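PDB 5ZRN: long-chain-fatty-acid--CoA ligase FadD13 from Mycobacterium tuberculosis CDC1551, which belongs to the AMP-binding enzyme family of the ANL clan and holds 5'-O-{[(1R)-1-hydroxydodecyl]sulfamoyl}adenosine in a pocket of its large mixed-sheet fold. Local coordinates for residues 200-205 with 213-218; 250-255 with 275-280; 297-302 with 311-316. One frame throughout, in Å; residues are numbered along the deposited sequence.

Interaction 1. Residues 200-205 with 213-218; sequences LLLPLP and TTVIFS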
loop_
_atom_site.group_PDB
_atom_site.type_symbol
_atom_site.label_atom_id
_atom_site.label_comp_id
_atom_site.label_asym_id
_atom_site.label_seq_id
_atom_site.Cartn_x
_atom_site.Cartn_y
_atom_site.Cartn_z
ATOM N N LEU A 200 -7.348 1.081 -12.838
ATOM C CA LEU A 200 -6.142 1.695 -12.283
ATOM C C LEU A 200 -4.878 0.834 -12.416
ATOM O O LEU A 200 -4.874 -0.346 -12.060
ATOM C CB LEU A 200 -6.413 2.047 -10.817
ATOM C CG LEU A 200 -5.381 2.781 -9.966
ATOM C CD1 LEU A 200 -6.094 3.386 -8.752
ATOM C CD2 LEU A 200 -4.275 1.823 -9.525
ATOM N N LEU A 201 -3.808 1.439 -12.925
ATOM C CA LEU A 201 -2.540 0.747 -13.120
ATOM C C LEU A 201 -1.646 0.800 -11.891
ATOM O O LEU A 201 -1.229 1.879 -11.464
ATOM C CB LEU A 201 -1.772 1.352 -14.302
ATOM C CG LEU A 201 -0.344 0.818 -14.487
ATOM C CD1 LEU A 201 -0.382 -0.643 -14.906
ATOM C CD2 LEU A 201 0.387 1.643 -15.519
ATOM N N LEU A 202 -1.339 -0.374 -11.344
ATOM C CA LEU A 202 -0.477 -0.488 -10.169
ATOM C C LEU A 202 0.859 -1.152 -10.537
ATOM O O LEU A 202 0.927 -2.372 -10.745
ATOM C CB LEU A 202 -1.167 -1.309 -9.076
ATOM C CG LEU A 202 -0.303 -1.657 -7.858
ATOM C CD1 LEU A 202 0.145 -0.386 -7.153
ATOM C CD2 LEU A 202 -1.089 -2.551 -6.914
ATOM N N PRO A 203 1.934 -0.347 -10.643
ATOM C CA PRO A 203 3.260 -0.866 -10.985
ATOM C C PRO A 203 4.175 -0.981 -9.762
ATOM O O PRO A 203 5.317 -1.424 -9.877
ATOM C CB PRO A 203 3.768 0.164 -11.975
ATOM C CG PRO A 203 3.301 1.440 -11.329
ATOM C CD PRO A 203 1.875 1.110 -10.878
ATOM N N LEU A 204 3.667 -0.582 -8.596
ATOM C CA LEU A 204 4.438 -0.625 -7.353
ATOM C C LEU A 204 4.338 -1.951 -6.599
ATOM O O LEU A 204 3.272 -2.580 -6.554
ATOM C CB LEU A 204 3.995 0.503 -6.422
ATOM C CG LEU A 204 4.083 1.927 -6.977
ATOM C CD1 LEU A 204 3.605 2.910 -5.916
ATOM C CD2 LEU A 204 5.516 2.234 -7.387
ATOM N N PRO A 205 5.451 -2.387 -5.982
ATOM C CA PRO A 205 5.458 -3.648 -5.228
ATOM C C PRO A 205 4.393 -3.569 -4.133
ATOM O O PRO A 205 4.305 -2.572 -3.418
ATOM C CB PRO A 205 6.886 -3.714 -4.689
ATOM C CG PRO A 205 7.248 -2.277 -4.527
ATOM C CD PRO A 205 6.700 -1.635 -5.768
ATOM N N THR A 213 -2.539 0.245 0.216
ATOM C CA THR A 213 -3.707 1.091 0.337
ATOM C C THR A 213 -4.409 1.204 -1.018
ATOM O O THR A 213 -5.620 1.423 -1.089
ATOM C CB THR A 213 -3.318 2.498 0.856
ATOM O OG1 THR A 213 -2.865 2.397 2.216
ATOM C CG2 THR A 213 -4.511 3.446 0.794
ATOM N N THR A 214 -3.655 1.026 -2.097
ATOM C CA THR A 214 -4.249 1.130 -3.426
ATOM C C THR A 214 -5.180 -0.033 -3.770
ATOM O O THR A 214 -6.275 0.189 -4.297
ATOM C CB THR A 214 -3.153 1.276 -4.512
ATOM O OG1 THR A 214 -2.461 2.517 -4.316
ATOM C CG2 THR A 214 -3.763 1.270 -5.906
ATOM N N VAL A 215 -4.773 -1.267 -3.465
ATOM C CA VAL A 215 -5.627 -2.407 -3.776
ATOM C C VAL A 215 -6.882 -2.375 -2.902
ATOM O O VAL A 215 -7.969 -2.765 -3.332
ATOM C CB VAL A 215 -4.902 -3.784 -3.557
ATOM C CG1 VAL A 215 -3.542 -3.781 -4.225
ATOM C CG2 VAL A 215 -4.774 -4.088 -2.083
ATOM N N ILE A 216 -6.725 -1.901 -1.673
ATOM C CA ILE A 216 -7.841 -1.841 -0.744
ATOM C C ILE A 216 -8.811 -0.735 -1.147
ATOM O O ILE A 216 -10.017 -0.956 -1.238
ATOM C CB ILE A 216 -7.323 -1.634 0.710
ATOM C CG1 ILE A 216 -6.520 -2.868 1.137
ATOM C CG2 ILE A 216 -8.490 -1.425 1.675
ATOM C CD1 ILE A 216 -5.758 -2.697 2.421
ATOM N N PHE A 217 -8.280 0.450 -1.413
ATOM C CA PHE A 217 -9.114 1.564 -1.818
ATOM C C PHE A 217 -9.809 1.266 -3.155
ATOM O O PHE A 217 -10.908 1.766 -3.410
ATOM C CB PHE A 217 -8.253 2.839 -1.839
ATOM C CG PHE A 217 -8.276 3.610 -3.131
ATOM C CD1 PHE A 217 -7.586 3.157 -4.246
ATOM C CD2 PHE A 217 -8.916 4.843 -3.200
ATOM C CE1 PHE A 217 -7.523 3.920 -5.409
ATOM C CE2 PHE A 217 -8.860 5.611 -4.356
ATOM C CZ PHE A 217 -8.160 5.147 -5.463
ATOM N N SER A 218 -9.188 0.424 -3.987
ATOM C CA SER A 218 -9.771 0.047 -5.278
ATOM C C SER A 218 -11.005 -0.831 -5.069
ATOM O O SER A 218 -11.993 -0.717 -5.802
ATOM C CB SER A 218 -8.746 -0.706 -6.146
ATOM O OG SER A 218 -7.683 0.148 -6.541
#

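Interaction 2. Residues 250-255 with 275-280; sequences AVPAIL and FITGGA. With JSA (5'-O-{[(1R)-1-hydroxydodecyl]sulfamoyl}adenosine), chain C.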
loop_
_atom_site.group_PDB
_atom_site.type_symbol
_atom_site.label_atom_id
_atom_site.label_comp_id
_atom_site.label_asym_id
_atom_site.label_seq_id
_atom_site.Cartn_x
_atom_site.Cartn_y
_atom_site.Cartn_z
ATOM N N ALA A 250 2.765 6.056 -9.825
ATOM C CA ALA A 250 4.168 6.022 -10.205
ATOM C C ALA A 250 4.984 7.009 -9.392
ATOM O O ALA A 250 4.447 7.775 -8.593
ATOM C CB ALA A 250 4.307 6.337 -11.678
ATOM N N VAL A 251 6.295 6.975 -9.599
ATOM C CA VAL A 251 7.221 7.868 -8.916
ATOM C C VAL A 251 7.802 8.771 -10.006
ATOM O O VAL A 251 7.871 8.376 -11.167
ATOM C CB VAL A 251 8.327 7.048 -8.190
ATOM C CG1 VAL A 251 8.843 5.956 -9.102
ATOM C CG2 VAL A 251 9.467 7.948 -7.757
ATOM N N PRO A 252 8.199 10.003 -9.659
ATOM C CA PRO A 252 8.758 10.922 -10.656
ATOM C C PRO A 252 9.767 10.304 -11.625
ATOM O O PRO A 252 9.753 10.600 -12.822
ATOM C CB PRO A 252 9.370 12.017 -9.795
ATOM C CG PRO A 252 8.395 12.100 -8.665
ATOM C CD PRO A 252 8.151 10.644 -8.333
ATOM N N ALA A 253 10.640 9.449 -11.107
ATOM C CA ALA A 253 11.646 8.804 -11.940
ATOM C C ALA A 253 10.976 8.032 -13.074
ATOM O O ALA A 253 11.267 8.256 -14.249
ATOM C CB ALA A 253 12.492 7.867 -11.090
ATOM N N ILE A 254 10.075 7.123 -12.711
ATOM C CA ILE A 254 9.358 6.314 -13.690
ATOM C C ILE A 254 8.758 7.167 -14.802
ATOM O O ILE A 254 8.940 6.881 -15.979
ATOM C CB ILE A 254 8.211 5.511 -13.027
ATOM C CG1 ILE A 254 8.783 4.487 -12.045
ATOM C CG2 ILE A 254 7.380 4.809 -14.093
ATOM C CD1 ILE A 254 7.727 3.645 -11.341
ATOM N N LEU A 255 8.042 8.216 -14.423
ATOM C CA LEU A 255 7.408 9.081 -15.407
ATOM C C LEU A 255 8.412 9.792 -16.309
ATOM O O LEU A 255 8.160 9.982 -17.497
ATOM C CB LEU A 255 6.508 10.109 -14.707
ATOM C CG LEU A 255 5.323 9.539 -13.925
ATOM C CD1 LEU A 255 4.490 10.669 -13.364
ATOM C CD2 LEU A 255 4.472 8.664 -14.833
ATOM N N PHE A 275 -1.750 10.582 -13.388
ATOM C CA PHE A 275 -0.819 9.760 -12.618
ATOM C C PHE A 275 -0.809 10.293 -11.192
ATOM O O PHE A 275 -1.020 11.489 -10.973
ATOM C CB PHE A 275 0.618 9.874 -13.159
ATOM C CG PHE A 275 0.890 9.054 -14.389
ATOM C CD1 PHE A 275 1.079 9.670 -15.623
ATOM C CD2 PHE A 275 0.989 7.665 -14.308
ATOM C CE1 PHE A 275 1.367 8.908 -16.769
ATOM C CE2 PHE A 275 1.273 6.900 -15.441
ATOM C CZ PHE A 275 1.462 7.524 -16.675
ATOM N N ILE A 276 -0.571 9.404 -10.231
ATOM C CA ILE A 276 -0.469 9.798 -8.830
ATOM C C ILE A 276 0.985 9.514 -8.497
ATOM O O ILE A 276 1.509 8.452 -8.846
ATOM C CB ILE A 276 -1.352 8.938 -7.899
ATOM C CG1 ILE A 276 -2.820 9.047 -8.304
ATOM C CG2 ILE A 276 -1.182 9.399 -6.455
ATOM C CD1 ILE A 276 -3.701 8.040 -7.606
ATOM N N THR A 277 1.642 10.460 -7.836
ATOM C CA THR A 277 3.039 10.282 -7.482
ATOM C C THR A 277 3.362 10.830 -6.096
ATOM O O THR A 277 2.550 11.527 -5.479
ATOM C CB THR A 277 3.967 10.955 -8.527
ATOM O OG1 THR A 277 5.324 10.581 -8.263
ATOM C CG2 THR A 277 3.849 12.472 -8.467
ATOM N N GLY A 278 4.555 10.504 -5.612
ATOM C CA GLY A 278 4.979 10.963 -4.304
ATOM C C GLY A 278 6.374 10.468 -3.967
ATOM O O GLY A 278 6.947 9.641 -4.686
ATOM N N GLY A 279 6.922 10.974 -2.865
ATOM C CA GLY A 279 8.257 10.576 -2.457
ATOM C C GLY A 279 9.304 11.566 -2.928
ATOM O O GLY A 279 10.465 11.484 -2.528
ATOM N N ALA A 280 8.895 12.498 -3.783
ATOM C CA ALA A 280 9.793 13.521 -4.317
ATOM C C ALA A 280 9.002 14.495 -5.176
ATOM O O ALA A 280 8.080 14.102 -5.886
ATOM C CB ALA A 280 10.893 12.879 -5.144
HETATM C C4 JSA C . 8.497 12.899 0.817
HETATM C C5 JSA C . 7.347 12.903 0.040
HETATM C C6 JSA C . 7.120 13.992 -0.792
HETATM N N9 JSA C . 8.502 11.760 1.504
HETATM C C2 JSA C . 9.092 14.956 -0.053
HETATM C C12 JSA C . -4.792 10.687 -0.660
HETATM C C11 JSA C . -3.690 10.162 -1.582
HETATM C C10 JSA C . -2.324 10.254 -0.901
HETATM C "C9'" JSA C . -1.208 9.731 -1.809
HETATM C "C8'" JSA C . 0.131 9.752 -1.070
HETATM C "C7'" JSA C . 1.263 9.155 -1.907
HETATM C "C6'" JSA C . 2.540 9.064 -1.070
HETATM C "C5'" JSA C . 3.703 8.457 -1.857
HETATM C "C4'" JSA C . 4.936 8.325 -0.960
HETATM C "C3'" JSA C . 4.662 7.358 0.193
HETATM C "C2'" JSA C . 5.759 7.419 1.258
HETATM C "C1'" JSA C . 5.429 6.453 2.397
HETATM O O1 JSA C . 5.618 5.112 1.939
HETATM N N8 JSA C . 6.285 6.702 3.566
HETATM S S1 JSA C . 7.821 6.209 3.326
HETATM O O2P JSA C . 7.998 5.791 1.897
HETATM O O1P JSA C . 8.116 5.051 4.231
HETATM O "O5'" JSA C . 8.708 7.290 3.623
HETATM C C5A JSA C . 8.188 8.484 4.216
HETATM C C4A JSA C . 9.130 9.669 3.999
HETATM O "O4'" JSA C . 9.392 9.889 2.603
HETATM C C3A JSA C . 8.492 10.974 4.474
HETATM O "O3'" JSA C . 8.645 11.078 5.893
HETATM C C2A JSA C . 9.452 11.946 3.793
HETATM O "O2'" JSA C . 10.716 11.924 4.460
HETATM C C1A JSA C . 9.580 11.302 2.409
HETATM C C8 JSA C . 7.403 11.081 1.181
HETATM N N7 JSA C . 6.696 11.771 0.289
HETATM N N3 JSA C . 9.343 13.936 0.749
HETATM N N1 JSA C . 8.011 14.992 -0.811
HETATM N N6 JSA C . 6.040 14.040 -1.568
#

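Interaction 3. Residues 297-302 with 311-316; sequences VVQGYA and TLLLSE. With JSA (5'-O-{[(1R)-1-hydroxydodecyl]sulfamoyl}adenosine), chain C.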
loop_
_atom_site.group_PDB
_atom_site.type_symbol
_atom_site.label_atom_id
_atom_site.label_comp_id
_atom_site.label_asym_id
_atom_site.label_seq_id
_atom_site.Cartn_x
_atom_site.Cartn_y
_atom_site.Cartn_z
ATOM N N VAL A 297 -1.175 15.242 -13.336
ATOM C CA VAL A 297 -0.374 14.605 -12.300
ATOM C C VAL A 297 -0.676 15.122 -10.898
ATOM O O VAL A 297 -0.571 16.319 -10.643
ATOM C CB VAL A 297 1.141 14.816 -12.559
ATOM C CG1 VAL A 297 1.959 14.057 -11.527
ATOM C CG2 VAL A 297 1.503 14.360 -13.966
ATOM N N VAL A 298 -1.060 14.215 -9.998
ATOM C CA VAL A 298 -1.318 14.574 -8.603
ATOM C C VAL A 298 -0.138 14.022 -7.785
ATOM O O VAL A 298 0.297 12.882 -7.994
ATOM C CB VAL A 298 -2.659 13.974 -8.055
ATOM C CG1 VAL A 298 -3.839 14.531 -8.831
ATOM C CG2 VAL A 298 -2.640 12.460 -8.133
ATOM N N GLN A 299 0.385 14.833 -6.870
ATOM C CA GLN A 299 1.524 14.431 -6.047
ATOM C C GLN A 299 1.161 14.407 -4.557
ATOM O O GLN A 299 0.501 15.320 -4.053
ATOM C CB GLN A 299 2.681 15.401 -6.290
ATOM C CG GLN A 299 2.925 15.688 -7.768
ATOM C CD GLN A 299 3.754 16.950 -8.008
ATOM O OE1 GLN A 299 3.324 17.860 -8.723
ATOM N NE2 GLN A 299 4.941 17.005 -7.417
ATOM N N GLY A 300 1.592 13.367 -3.850
ATOM C CA GLY A 300 1.269 13.287 -2.438
ATOM C C GLY A 300 2.464 13.138 -1.522
ATOM O O GLY A 300 3.574 12.871 -1.970
ATOM N N TYR A 301 2.223 13.323 -0.229
ATOM C CA TYR A 301 3.244 13.193 0.798
ATOM C C TYR A 301 2.640 12.323 1.883
ATOM O O TYR A 301 1.549 12.616 2.387
ATOM C CB TYR A 301 3.593 14.550 1.387
ATOM C CG TYR A 301 4.213 14.477 2.771
ATOM C CD1 TYR A 301 5.557 14.141 2.948
ATOM C CD2 TYR A 301 3.457 14.790 3.903
ATOM C CE1 TYR A 301 6.130 14.130 4.221
ATOM C CE2 TYR A 301 4.016 14.784 5.169
ATOM C CZ TYR A 301 5.351 14.456 5.327
ATOM O OH TYR A 301 5.900 14.472 6.593
ATOM N N ALA A 302 3.348 11.257 2.241
ATOM C CA ALA A 302 2.868 10.332 3.251
ATOM C C ALA A 302 4.004 9.493 3.812
ATOM O O ALA A 302 5.146 9.542 3.323
ATOM C CB ALA A 302 1.798 9.420 2.654
ATOM N N THR A 311 -0.861 14.503 2.702
ATOM C CA THR A 311 -1.166 15.687 1.901
ATOM C C THR A 311 -1.160 15.351 0.417
ATOM O O THR A 311 -0.673 14.295 -0.000
ATOM C CB THR A 311 -0.161 16.838 2.140
ATOM O OG1 THR A 311 1.142 16.436 1.705
ATOM C CG2 THR A 311 -0.111 17.210 3.613
ATOM N N LEU A 312 -1.697 16.260 -0.386
ATOM C CA LEU A 312 -1.770 16.038 -1.820
ATOM C C LEU A 312 -1.777 17.363 -2.567
ATOM O O LEU A 312 -2.332 18.349 -2.086
ATOM C CB LEU A 312 -3.038 15.258 -2.151
ATOM C CG LEU A 312 -3.172 14.847 -3.605
ATOM C CD1 LEU A 312 -2.349 13.583 -3.840
ATOM C CD2 LEU A 312 -4.644 14.619 -3.934
ATOM N N LEU A 313 -1.158 17.377 -3.743
ATOM C CA LEU A 313 -1.089 18.582 -4.563
ATOM C C LEU A 313 -1.817 18.332 -5.877
ATOM O O LEU A 313 -1.345 17.575 -6.723
ATOM C CB LEU A 313 0.367 18.950 -4.866
ATOM C CG LEU A 313 0.652 20.430 -5.145
ATOM C CD1 LEU A 313 2.007 20.564 -5.829
ATOM C CD2 LEU A 313 -0.433 21.017 -6.025
ATOM N N LEU A 314 -2.964 18.977 -6.046
ATOM C CA LEU A 314 -3.747 18.819 -7.266
ATOM C C LEU A 314 -2.994 19.391 -8.468
ATOM O O LEU A 314 -2.182 20.305 -8.325
ATOM C CB LEU A 314 -5.098 19.515 -7.087
ATOM C CG LEU A 314 -6.128 18.801 -6.201
ATOM C CD1 LEU A 314 -5.464 18.052 -5.060
ATOM C CD2 LEU A 314 -7.111 19.827 -5.666
ATOM N N SER A 315 -3.246 18.844 -9.652
ATOM C CA SER A 315 -2.575 19.318 -10.858
ATOM C C SER A 315 -2.608 20.837 -10.962
ATOM O O SER A 315 -1.571 21.481 -11.113
ATOM C CB SER A 315 -3.229 18.717 -12.098
ATOM O OG SER A 315 -3.082 17.310 -12.105
ATOM N N GLU A 316 -3.809 21.397 -10.869
ATOM C CA GLU A 316 -4.008 22.836 -10.958
ATOM C C GLU A 316 -2.995 23.686 -10.186
ATOM O O GLU A 316 -2.767 24.844 -10.541
ATOM C CB GLU A 316 -5.427 23.191 -10.504
ATOM C CG GLU A 316 -5.832 22.574 -9.178
ATOM C CD GLU A 316 -7.201 23.036 -8.709
ATOM O OE1 GLU A 316 -7.355 24.238 -8.409
ATOM O OE2 GLU A 316 -8.125 22.197 -8.640
HETATM C C4 JSA C . 8.497 12.899 0.817
HETATM C C5 JSA C . 7.347 12.903 0.040
HETATM C C6 JSA C . 7.120 13.992 -0.792
HETATM N N9 JSA C . 8.502 11.760 1.504
HETATM C C2 JSA C . 9.092 14.956 -0.053
HETATM C C12 JSA C . -4.792 10.687 -0.660
HETATM C C11 JSA C . -3.690 10.162 -1.582
HETATM C C10 JSA C . -2.324 10.254 -0.901
HETATM C "C9'" JSA C . -1.208 9.731 -1.809
HETATM C "C8'" JSA C . 0.131 9.752 -1.070
HETATM C "C7'" JSA C . 1.263 9.155 -1.907
HETATM C "C6'" JSA C . 2.540 9.064 -1.070
HETATM C "C5'" JSA C . 3.703 8.457 -1.857
HETATM C "C4'" JSA C . 4.936 8.325 -0.960
HETATM C "C3'" JSA C . 4.662 7.358 0.193
HETATM C "C2'" JSA C . 5.759 7.419 1.258
HETATM C "C1'" JSA C . 5.429 6.453 2.397
HETATM O O1 JSA C . 5.618 5.112 1.939
HETATM N N8 JSA C . 6.285 6.702 3.566
HETATM S S1 JSA C . 7.821 6.209 3.326
HETATM O O2P JSA C . 7.998 5.791 1.897
HETATM O O1P JSA C . 8.116 5.051 4.231
HETATM O "O5'" JSA C . 8.708 7.290 3.623
HETATM C C5A JSA C . 8.188 8.484 4.216
HETATM C C4A JSA C . 9.130 9.669 3.999
HETATM O "O4'" JSA C . 9.392 9.889 2.603
HETATM C C3A JSA C . 8.492 10.974 4.474
HETATM O "O3'" JSA C . 8.645 11.078 5.893
HETATM C C2A JSA C . 9.452 11.946 3.793
HETATM O "O2'" JSA C . 10.716 11.924 4.460
HETATM C C1A JSA C . 9.580 11.302 2.409
HETATM C C8 JSA C . 7.403 11.081 1.181
HETATM N N7 JSA C . 6.696 11.771 0.289
HETATM N N3 JSA C . 9.343 13.936 0.749
HETATM N N1 JSA C . 8.011 14.992 -0.811
HETATM N N6 JSA C . 6.040 14.040 -1.568
HETATM O O HOH W 1 0.374 17.705 -8.534
#

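Interaction 1. Residues 200-205 with 213-218
The ring of Phe217 meets Leu200 at its edge, not over a face. CD1 of Leu200 lies near the ring plane, 3.7 Å from CE1 of Phe217, and the two side chains cross at about a right angle. The carbonyl O of Thr214 also lies at the ring edge, in its plane. Ala185 and Ala189 of helix 178-191 also touch the Phe217 side chain. The contact belongs to a beta-alpha-beta unit made of strand 199-202, helix 209-221 and strand 224-227. The helix packs back over the first strand. Segment 213-218 runs nearly antiparallel to segment 200-202, at 157°, with axes 10.2 Å apart. No hydrogen bond links the two segments. Methyl groups and the edge of the Phe217 ring carry the contact.

Leu200 divides its two branches between two helix residues. While CD1 goes to Phe217, CD2 approaches CG2 of Thr214 at 3.7 Å. Thr214 presents that methyl because its OG1 sits beside the backbone N (chi1 -65°) and bonds back to the carbonyl O of Ala210. The hydroxyl is thus satisfied inside the helix, and the methyl faces the strand. Two residues further along the strand, CD2 of Leu202 meets CG1 of Val215 at 3.8 Å, with the side chains crossing at a slant. Leu225 of strand 224-227 touches Leu200, Leu202, Val215 and Ser218, so the third element joins the same core. Phe71 of helix 65-77 packs on Val215.

Within the helix, the carbonyl O of Thr214 takes two donors from Ser218. The backbone N of Ser218 reaches it at 2.9 Å. OG of Ser218 reaches the same oxygen at 2.6 Å, from the opposite face of the carbonyl plane and tilted 33° out of it.

Interaction 2. Residues 250-255 with 275-280
The backbone N of Ala250 donates to the carbonyl O of Ile276 at 2.9 Å, with an N-H...O angle of 152°. The bond lies just beyond the end of strand 247-249 and extends its pairing with strand 274-278. The carbonyl O of Ala250 then takes a CA-H...O contact from Thr277, with CA of Thr277 3.1 Å away. OG1 of Thr277 is modelled close to the same oxygen, but its place is doubtful.

Val251 is the N-cap residue of the helix that follows. In the first turn, CG of Pro252 comes to 3.4 Å from the carbonyl O of Ala280. One turn on, Leu255 lays CD2 squarely over a face of Phe275, 3.4 Å from the ring centroid and 2° off its normal. This is a CH-pi contact. CG of Leu255 sits beside the backbone N (chi1 -63°), which directs CD2 over the ring.

CA of Gly278 lies 3.7 Å from JSA C5'. Gly279 and Ala280 continue the pocket wall beside the adenine.

Helix 252-258 thus lies against strand 274-278, which runs between the parallel strands 247-249 and 296-302. Tyr290 of helix 284-292 bonds to the carbonyl O of Leu255.

Interaction 3. Residues 297-302 with 311-316
Gly300 and Leu312 form a close pair with the ligand beside it: CA of Gly300 is 4.1 Å from CA of Leu312. The pair is non-hydrogen-bonded, in an antiparallel hairpin. With no side chain on Gly300, the alkyl chain of the ligand can pass close by: CA of Gly300 lies 4.0 Å from JSA C8'. The carbonyl O of Gly300 also accepts a bond from JSA N6 at 2.8 Å, so Gly300 meets both the adenine amino group and the middle of the alkyl chain.

Hydrogen-bonded pairs lie on either side. Gln299 and Leu313 exchange two bonds of unequal length. Leu313 N to Gln299 O is 2.7 Å, and Gln299 N to Leu313 O is 3.2 Å. Their side chains lie alongside each other, pointing the same way. Tyr301 and Thr311 also exchange two backbone bonds, Tyr301 N to Thr311 O and Thr311 N to Tyr301 O, each 3.1 Å long.

Leu312 leans over the neighbouring strand. Its CG is anti to the backbone N (chi1 -175°), and CD1 of Leu312 comes to 3.3 Å from O of Gln299. On the other face, the ring of Tyr301 turns an edge to the adenine, with CD1 of Tyr301 3.6 Å from JSA C5. OH of Tyr301 bonds to Asp382, which also bonds to the ligand. OG1 of Thr311 sits against CB of Tyr301 and bonds to the carbonyl O of Ala325.

Past Leu313 the regular pairing stops, but the chains stay close. There Ser315 OG makes a weak bond to Val297 O, and a water lies between Val297 O and Leu313 O.

Strand 296-302 runs between the parallel strand 274-278 and the antiparallel strand 310-313. Strand 327-328 follows beyond, and strand 392-397 packs on Tyr301 and Thr311.

The three interactions follow one another along the chain and all reach the same mixed sheet. Interaction 1 lies nearest the centre of the chain. Its centre is about 14 Å from that of interaction 2 and about 17 Å from that of interaction 3, and it touches neither. Interactions 2 and 3 have centres about 10 Å apart and do touch. Thr277 O and Gly300 N are 2.6 Å apart, probably hydrogen-bonded, which ties strand 274-278 to strand 296-302. Both interactions line the JSA pocket, one through Gly278 to Ala280 and the other through Gly300 to Ala302. Interaction 1 instead packs a helix on strand 199-202, two strands away from 274-278.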